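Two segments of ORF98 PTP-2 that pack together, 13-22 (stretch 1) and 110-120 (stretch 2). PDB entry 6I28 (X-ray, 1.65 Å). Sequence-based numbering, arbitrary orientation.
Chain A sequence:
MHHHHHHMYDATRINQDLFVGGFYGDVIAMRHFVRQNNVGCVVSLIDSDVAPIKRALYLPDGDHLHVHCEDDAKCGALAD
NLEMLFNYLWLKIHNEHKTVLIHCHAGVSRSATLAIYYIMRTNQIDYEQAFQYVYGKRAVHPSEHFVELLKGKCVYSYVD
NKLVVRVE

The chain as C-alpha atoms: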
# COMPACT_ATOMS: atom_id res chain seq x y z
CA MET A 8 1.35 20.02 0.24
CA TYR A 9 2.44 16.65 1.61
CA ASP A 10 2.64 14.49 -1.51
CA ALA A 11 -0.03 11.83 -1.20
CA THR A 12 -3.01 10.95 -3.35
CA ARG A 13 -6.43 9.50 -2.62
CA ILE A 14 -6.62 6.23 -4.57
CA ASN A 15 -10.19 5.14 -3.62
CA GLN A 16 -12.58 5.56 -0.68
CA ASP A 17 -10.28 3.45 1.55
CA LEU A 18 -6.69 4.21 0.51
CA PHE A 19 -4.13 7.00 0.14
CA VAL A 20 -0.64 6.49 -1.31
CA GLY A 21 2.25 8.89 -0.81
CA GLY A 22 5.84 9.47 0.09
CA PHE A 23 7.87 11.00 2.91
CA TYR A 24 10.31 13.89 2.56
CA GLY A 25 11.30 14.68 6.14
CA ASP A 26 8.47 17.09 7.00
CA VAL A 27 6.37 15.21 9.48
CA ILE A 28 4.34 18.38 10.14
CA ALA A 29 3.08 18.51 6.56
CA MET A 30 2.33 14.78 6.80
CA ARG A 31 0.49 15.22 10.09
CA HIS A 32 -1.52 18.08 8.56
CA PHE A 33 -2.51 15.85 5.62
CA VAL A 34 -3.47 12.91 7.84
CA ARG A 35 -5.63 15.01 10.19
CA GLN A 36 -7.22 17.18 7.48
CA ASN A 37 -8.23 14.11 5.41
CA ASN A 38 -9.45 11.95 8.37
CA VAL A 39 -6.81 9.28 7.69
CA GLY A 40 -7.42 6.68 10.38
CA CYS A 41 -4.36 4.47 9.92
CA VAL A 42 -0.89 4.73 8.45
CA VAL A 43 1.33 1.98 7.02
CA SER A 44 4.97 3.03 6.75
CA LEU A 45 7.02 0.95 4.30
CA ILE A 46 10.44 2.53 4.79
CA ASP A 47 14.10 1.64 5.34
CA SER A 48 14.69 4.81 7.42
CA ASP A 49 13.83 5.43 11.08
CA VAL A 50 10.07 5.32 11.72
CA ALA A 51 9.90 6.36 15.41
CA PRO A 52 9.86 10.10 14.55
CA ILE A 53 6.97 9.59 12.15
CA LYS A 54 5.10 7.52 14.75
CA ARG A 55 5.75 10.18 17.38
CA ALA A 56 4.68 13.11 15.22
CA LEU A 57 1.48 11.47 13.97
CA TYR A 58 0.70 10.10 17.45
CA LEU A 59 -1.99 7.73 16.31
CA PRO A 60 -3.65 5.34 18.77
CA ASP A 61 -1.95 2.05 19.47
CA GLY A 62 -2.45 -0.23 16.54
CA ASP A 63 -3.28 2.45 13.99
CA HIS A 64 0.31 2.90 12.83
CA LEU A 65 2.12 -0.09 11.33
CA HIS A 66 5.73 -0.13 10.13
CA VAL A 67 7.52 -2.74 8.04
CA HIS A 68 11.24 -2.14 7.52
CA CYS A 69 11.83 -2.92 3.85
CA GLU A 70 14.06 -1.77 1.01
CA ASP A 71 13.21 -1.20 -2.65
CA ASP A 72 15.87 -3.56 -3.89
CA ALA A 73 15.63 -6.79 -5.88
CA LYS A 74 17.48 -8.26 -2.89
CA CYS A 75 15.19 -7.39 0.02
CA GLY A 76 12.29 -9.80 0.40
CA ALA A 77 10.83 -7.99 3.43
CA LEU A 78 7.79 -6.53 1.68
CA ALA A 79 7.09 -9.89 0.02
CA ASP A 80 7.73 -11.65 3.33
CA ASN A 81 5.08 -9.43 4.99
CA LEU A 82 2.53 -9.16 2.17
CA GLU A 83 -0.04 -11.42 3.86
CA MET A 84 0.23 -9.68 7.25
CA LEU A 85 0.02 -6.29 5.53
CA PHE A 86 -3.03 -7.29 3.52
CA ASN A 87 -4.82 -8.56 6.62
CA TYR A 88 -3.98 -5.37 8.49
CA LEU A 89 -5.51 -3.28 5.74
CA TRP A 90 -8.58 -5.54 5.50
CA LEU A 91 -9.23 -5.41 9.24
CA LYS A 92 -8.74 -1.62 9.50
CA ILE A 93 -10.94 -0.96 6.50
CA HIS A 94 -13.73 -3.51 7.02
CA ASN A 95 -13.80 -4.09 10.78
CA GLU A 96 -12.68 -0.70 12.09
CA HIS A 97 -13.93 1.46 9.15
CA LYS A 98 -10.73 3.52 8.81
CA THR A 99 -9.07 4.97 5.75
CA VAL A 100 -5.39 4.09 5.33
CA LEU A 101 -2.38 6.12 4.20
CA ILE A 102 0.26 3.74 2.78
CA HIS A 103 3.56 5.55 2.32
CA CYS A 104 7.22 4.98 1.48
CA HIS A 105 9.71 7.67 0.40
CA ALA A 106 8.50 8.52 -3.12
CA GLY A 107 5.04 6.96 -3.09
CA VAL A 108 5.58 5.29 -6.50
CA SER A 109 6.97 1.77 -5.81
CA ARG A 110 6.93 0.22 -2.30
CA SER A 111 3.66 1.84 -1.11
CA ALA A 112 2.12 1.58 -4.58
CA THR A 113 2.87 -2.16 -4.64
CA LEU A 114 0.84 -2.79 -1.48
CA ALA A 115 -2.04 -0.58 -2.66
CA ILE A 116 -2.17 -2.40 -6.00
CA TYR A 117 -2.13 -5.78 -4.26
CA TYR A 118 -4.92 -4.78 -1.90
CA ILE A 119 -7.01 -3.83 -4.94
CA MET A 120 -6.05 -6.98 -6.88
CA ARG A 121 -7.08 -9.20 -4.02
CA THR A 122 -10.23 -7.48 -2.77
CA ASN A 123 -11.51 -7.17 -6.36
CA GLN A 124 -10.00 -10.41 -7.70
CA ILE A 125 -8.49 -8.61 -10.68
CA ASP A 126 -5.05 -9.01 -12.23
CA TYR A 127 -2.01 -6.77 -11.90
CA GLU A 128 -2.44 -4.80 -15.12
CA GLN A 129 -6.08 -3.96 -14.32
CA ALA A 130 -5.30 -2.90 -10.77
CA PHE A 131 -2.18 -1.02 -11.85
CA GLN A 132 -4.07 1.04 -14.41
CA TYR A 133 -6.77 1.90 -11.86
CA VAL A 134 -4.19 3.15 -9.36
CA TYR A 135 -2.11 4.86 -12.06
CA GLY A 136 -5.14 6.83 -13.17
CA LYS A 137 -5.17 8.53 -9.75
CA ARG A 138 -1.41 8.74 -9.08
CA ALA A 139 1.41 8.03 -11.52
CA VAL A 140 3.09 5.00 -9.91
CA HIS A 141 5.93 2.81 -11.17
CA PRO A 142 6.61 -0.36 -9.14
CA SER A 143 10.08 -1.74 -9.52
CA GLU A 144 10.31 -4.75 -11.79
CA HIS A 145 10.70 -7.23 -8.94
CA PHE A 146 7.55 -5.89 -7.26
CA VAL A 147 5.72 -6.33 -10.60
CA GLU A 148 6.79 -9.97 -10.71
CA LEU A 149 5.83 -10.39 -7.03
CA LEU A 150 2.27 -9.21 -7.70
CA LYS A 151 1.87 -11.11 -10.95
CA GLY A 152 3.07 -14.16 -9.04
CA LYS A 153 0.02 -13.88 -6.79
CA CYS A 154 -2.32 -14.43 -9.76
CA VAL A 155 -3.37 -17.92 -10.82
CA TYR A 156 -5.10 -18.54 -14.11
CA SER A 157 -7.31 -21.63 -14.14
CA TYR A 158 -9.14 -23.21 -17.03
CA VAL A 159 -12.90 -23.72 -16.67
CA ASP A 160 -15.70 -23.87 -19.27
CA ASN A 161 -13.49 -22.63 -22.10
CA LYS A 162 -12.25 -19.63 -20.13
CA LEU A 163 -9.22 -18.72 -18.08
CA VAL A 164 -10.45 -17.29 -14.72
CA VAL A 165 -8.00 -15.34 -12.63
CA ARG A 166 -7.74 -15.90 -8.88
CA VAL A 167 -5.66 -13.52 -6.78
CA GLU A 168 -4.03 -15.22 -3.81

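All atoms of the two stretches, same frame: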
# COMPACT_ATOMS: atom_id res chain seq x y z
N ARG A 13 -5.34 10.42 -2.88
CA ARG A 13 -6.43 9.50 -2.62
C ARG A 13 -6.57 8.55 -3.79
O ARG A 13 -6.76 9.00 -4.93
CB ARG A 13 -7.76 10.22 -2.38
CG ARG A 13 -8.86 9.19 -1.99
CD ARG A 13 -10.24 9.83 -1.74
NE ARG A 13 -10.38 10.46 -0.41
CZ ARG A 13 -10.60 9.79 0.71
NH1 ARG A 13 -10.68 8.48 0.69
NH2 ARG A 13 -10.76 10.44 1.85
N ILE A 14 -6.49 7.25 -3.52
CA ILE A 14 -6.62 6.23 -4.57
C ILE A 14 -8.08 5.76 -4.72
O ILE A 14 -8.58 5.59 -5.84
CB ILE A 14 -5.68 5.04 -4.25
CG1 ILE A 14 -4.21 5.48 -4.16
CG2 ILE A 14 -5.81 3.92 -5.30
CD1 ILE A 14 -3.76 6.30 -5.40
N ASN A 15 -8.78 5.49 -3.63
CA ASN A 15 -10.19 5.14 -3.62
C ASN A 15 -10.75 5.56 -2.26
O ASN A 15 -10.10 6.30 -1.53
CB ASN A 15 -10.40 3.66 -3.96
CG ASN A 15 -9.85 2.71 -2.93
OD1 ASN A 15 -9.52 3.08 -1.79
ND2 ASN A 15 -9.76 1.43 -3.32
N GLN A 16 -11.96 5.10 -1.92
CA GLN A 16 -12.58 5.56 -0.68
C GLN A 16 -11.83 5.07 0.55
O GLN A 16 -12.03 5.63 1.62
CB GLN A 16 -14.04 5.13 -0.62
CG GLN A 16 -15.01 6.18 -1.25
CD GLN A 16 -14.62 7.68 -1.01
OE1 GLN A 16 -14.46 8.46 -1.95
NE2 GLN A 16 -14.44 8.05 0.26
N ASP A 17 -10.97 4.05 0.41
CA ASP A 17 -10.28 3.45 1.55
C ASP A 17 -8.80 3.78 1.67
O ASP A 17 -8.23 3.61 2.76
CB ASP A 17 -10.37 1.91 1.50
CG ASP A 17 -11.76 1.38 1.39
OD1 ASP A 17 -12.64 1.88 2.13
OD2 ASP A 17 -12.01 0.45 0.50
N LEU A 18 -8.14 4.19 0.59
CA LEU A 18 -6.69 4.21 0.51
C LEU A 18 -6.14 5.52 -0.03
O LEU A 18 -6.67 6.06 -1.01
CB LEU A 18 -6.17 3.09 -0.44
CG LEU A 18 -6.40 1.65 -0.05
CD1 LEU A 18 -5.83 0.78 -1.15
CD2 LEU A 18 -5.78 1.31 1.33
N PHE A 19 -5.09 6.02 0.64
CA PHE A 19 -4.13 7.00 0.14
C PHE A 19 -2.76 6.37 -0.07
O PHE A 19 -2.36 5.43 0.64
CB PHE A 19 -3.97 8.17 1.12
CG PHE A 19 -5.23 8.94 1.36
CD1 PHE A 19 -6.22 8.47 2.19
CD2 PHE A 19 -5.40 10.17 0.77
CE1 PHE A 19 -7.34 9.22 2.39
CE2 PHE A 19 -6.54 10.90 0.99
CZ PHE A 19 -7.50 10.42 1.78
N VAL A 20 -2.04 6.86 -1.08
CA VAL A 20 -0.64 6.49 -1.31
C VAL A 20 0.22 7.75 -1.41
O VAL A 20 -0.14 8.73 -2.08
CB VAL A 20 -0.46 5.66 -2.59
CG1 VAL A 20 1.00 5.51 -2.86
CG2 VAL A 20 -1.18 4.38 -2.51
N GLY A 21 1.36 7.75 -0.74
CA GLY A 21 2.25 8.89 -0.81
C GLY A 21 3.66 8.57 -0.39
O GLY A 21 4.02 7.40 -0.19
N GLY A 22 4.44 9.63 -0.24
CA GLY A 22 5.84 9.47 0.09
C GLY A 22 6.18 9.96 1.48
O GLY A 22 5.33 9.95 2.37
N ARG A 110 7.28 1.05 -3.46
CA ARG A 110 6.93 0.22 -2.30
C ARG A 110 5.46 0.37 -1.92
O ARG A 110 4.71 -0.62 -1.90
CB ARG A 110 7.79 0.58 -1.09
CG ARG A 110 9.02 -0.30 -0.88
CD ARG A 110 9.98 0.18 0.16
NE ARG A 110 10.54 1.47 -0.19
CZ ARG A 110 11.55 2.07 0.41
NH1 ARG A 110 12.18 1.49 1.43
NH2 ARG A 110 11.95 3.25 -0.02
N SER A 111 5.04 1.60 -1.56
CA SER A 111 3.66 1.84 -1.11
C SER A 111 2.67 1.50 -2.21
O SER A 111 1.62 0.86 -1.96
CB SER A 111 3.51 3.30 -0.67
OG SER A 111 3.92 4.18 -1.72
N ALA A 112 3.02 1.86 -3.46
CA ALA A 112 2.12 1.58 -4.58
C ALA A 112 1.92 0.08 -4.77
O ALA A 112 0.82 -0.37 -5.12
CB ALA A 112 2.66 2.19 -5.86
N THR A 113 2.97 -0.71 -4.53
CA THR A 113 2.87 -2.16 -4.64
C THR A 113 1.83 -2.73 -3.68
O THR A 113 0.99 -3.55 -4.04
CB THR A 113 4.25 -2.76 -4.43
OG1 THR A 113 5.07 -2.47 -5.59
CG2 THR A 113 4.23 -4.31 -4.28
N LEU A 114 1.86 -2.30 -2.41
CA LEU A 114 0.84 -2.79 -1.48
C LEU A 114 -0.56 -2.33 -1.84
O LEU A 114 -1.52 -3.11 -1.67
CB LEU A 114 1.19 -2.39 -0.05
CG LEU A 114 0.25 -2.79 1.10
CD1 LEU A 114 0.07 -4.29 1.12
CD2 LEU A 114 0.76 -2.27 2.45
N ALA A 115 -0.72 -1.07 -2.25
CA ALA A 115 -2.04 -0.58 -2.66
C ALA A 115 -2.58 -1.39 -3.82
O ALA A 115 -3.75 -1.83 -3.80
CB ALA A 115 -1.95 0.89 -3.00
N ILE A 116 -1.74 -1.67 -4.81
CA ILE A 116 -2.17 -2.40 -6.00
C ILE A 116 -2.58 -3.80 -5.58
O ILE A 116 -3.59 -4.32 -6.05
CB ILE A 116 -1.06 -2.41 -7.06
CG1 ILE A 116 -0.86 -1.02 -7.70
CG2 ILE A 116 -1.34 -3.48 -8.17
CD1 ILE A 116 0.27 -0.91 -8.76
N TYR A 117 -1.83 -4.41 -4.67
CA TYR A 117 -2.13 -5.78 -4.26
C TYR A 117 -3.43 -5.83 -3.47
O TYR A 117 -4.26 -6.73 -3.68
CB TYR A 117 -1.01 -6.32 -3.38
CG TYR A 117 -1.29 -7.74 -2.88
CD1 TYR A 117 -1.51 -8.76 -3.72
CD2 TYR A 117 -1.36 -8.00 -1.53
CE1 TYR A 117 -1.77 -10.08 -3.27
CE2 TYR A 117 -1.62 -9.27 -1.03
CZ TYR A 117 -1.83 -10.32 -1.89
OH TYR A 117 -2.09 -11.60 -1.44
N TYR A 118 -3.64 -4.87 -2.55
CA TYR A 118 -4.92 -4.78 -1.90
C TYR A 118 -6.07 -4.69 -2.87
O TYR A 118 -7.07 -5.39 -2.68
CB TYR A 118 -4.95 -3.62 -0.90
CG TYR A 118 -6.21 -3.58 -0.12
CD1 TYR A 118 -6.35 -4.40 0.99
CD2 TYR A 118 -7.31 -2.79 -0.50
CE1 TYR A 118 -7.48 -4.43 1.71
CE2 TYR A 118 -8.49 -2.80 0.30
CZ TYR A 118 -8.56 -3.66 1.38
OH TYR A 118 -9.67 -3.76 2.19
N ILE A 119 -5.93 -3.94 -3.97
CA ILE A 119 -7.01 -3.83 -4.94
C ILE A 119 -7.15 -5.10 -5.78
O ILE A 119 -8.27 -5.54 -6.05
CB ILE A 119 -6.75 -2.55 -5.78
CG1 ILE A 119 -6.96 -1.29 -4.90
CG2 ILE A 119 -7.62 -2.50 -7.05
CD1 ILE A 119 -6.71 -0.00 -5.60
N MET A 120 -6.02 -5.71 -6.19
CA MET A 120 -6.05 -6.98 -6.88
C MET A 120 -6.79 -8.03 -6.08
O MET A 120 -7.67 -8.71 -6.60
CB MET A 120 -4.63 -7.49 -7.15
CG MET A 120 -3.81 -6.66 -8.06
SD MET A 120 -2.10 -7.23 -8.12
CE MET A 120 -2.32 -8.96 -8.48
O HOH W 1 -11.74 -2.90 0.62

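A helix that packs against a strand meets it with one face, and residues spaced three and four apart along the helix do the work. The contact between residues 110-120 and 13-22 of ORF98 PTP-2 illustrates the principle on a small scale. Helix 110-120 and strand 18-21 run nearly antiparallel, at 158° between their N-to-C directions, and their axes approach to 8.0 Å. No direct hydrogen bond joins the two segments; the helix bonds its own backbone from each turn to the next, and the 363 Å² buried between the segments, summed over both sides, is closed mainly by apolar side chains.

The helix begins with Arg110, whose side chain does not reach the strand and is hydrogen-bonded elsewhere in the structure. The contact opens at Ser111, where Ser111 CA lies 6.3 Å from Val20 CA. Its CA-to-CB bond points toward the strand, and the p rotamer places Ser111 OG 3.4 Å from Val20 CG1 and 3.6 Å from Gly21 O. The hydroxyl thus sits against a methyl group and near a carbonyl, but neither pairing is a hydrogen bond.

Ala112 points sideways and contributes little: its backbone N lies 4.2 Å from Val20 CG1. Thr113 and Leu114 then turn out of reach as the helix winds on, held by bonds such as that from Ala115 N to Ser111 O, 3.0 Å.

One turn after Ser111, Ala115 again faces the strand. Its CB packs 3.6 Å from Val20 CG2 and 4.3 Å from Leu18 CD1, so that a single methyl group touches two strand residues. Leu18 and Val20 can share it because alternate residues of a strand point to the same side; Phe19, between them, points away from the helix.

Ile116 is directed away and Tyr117 is out of reach, and the next contacts come from the adjacent pair Tyr118 and Ile119. Leu18, in the m,t conformation, extends CD1 to both: Leu18 CD1 lies 3.9 Å from Tyr118 CD2, approaching the ring obliquely, and 4.4 Å from Ile119 CG1. The tyrosine also has a polar end. Tyr118 OH lies 2.7 Å from the O atom of water 1, which in turn donates a weak hydrogen bond to Asp17 OD2 at 3.4 Å, so the link between these two side chains is indirect.

Ile119 carries the contact beyond the strand into the preceding loop. Its CD1 lies 4.0 Å from Ile14 CG2 and 4.1 Å from Asn15 ND2. The loop is braced from within: Asn15 OD1 accepts a hydrogen bond from Asp17 N at 2.8 Å and a weak one from Leu18 N at 3.0 Å, while Ile14 N donates to Leu18 O at 2.8 Å. These bonds tie the turn to the start of the strand, and Ile14 and Leu18 both meet Ile119. Met120 is out of reach, and the contact ends there.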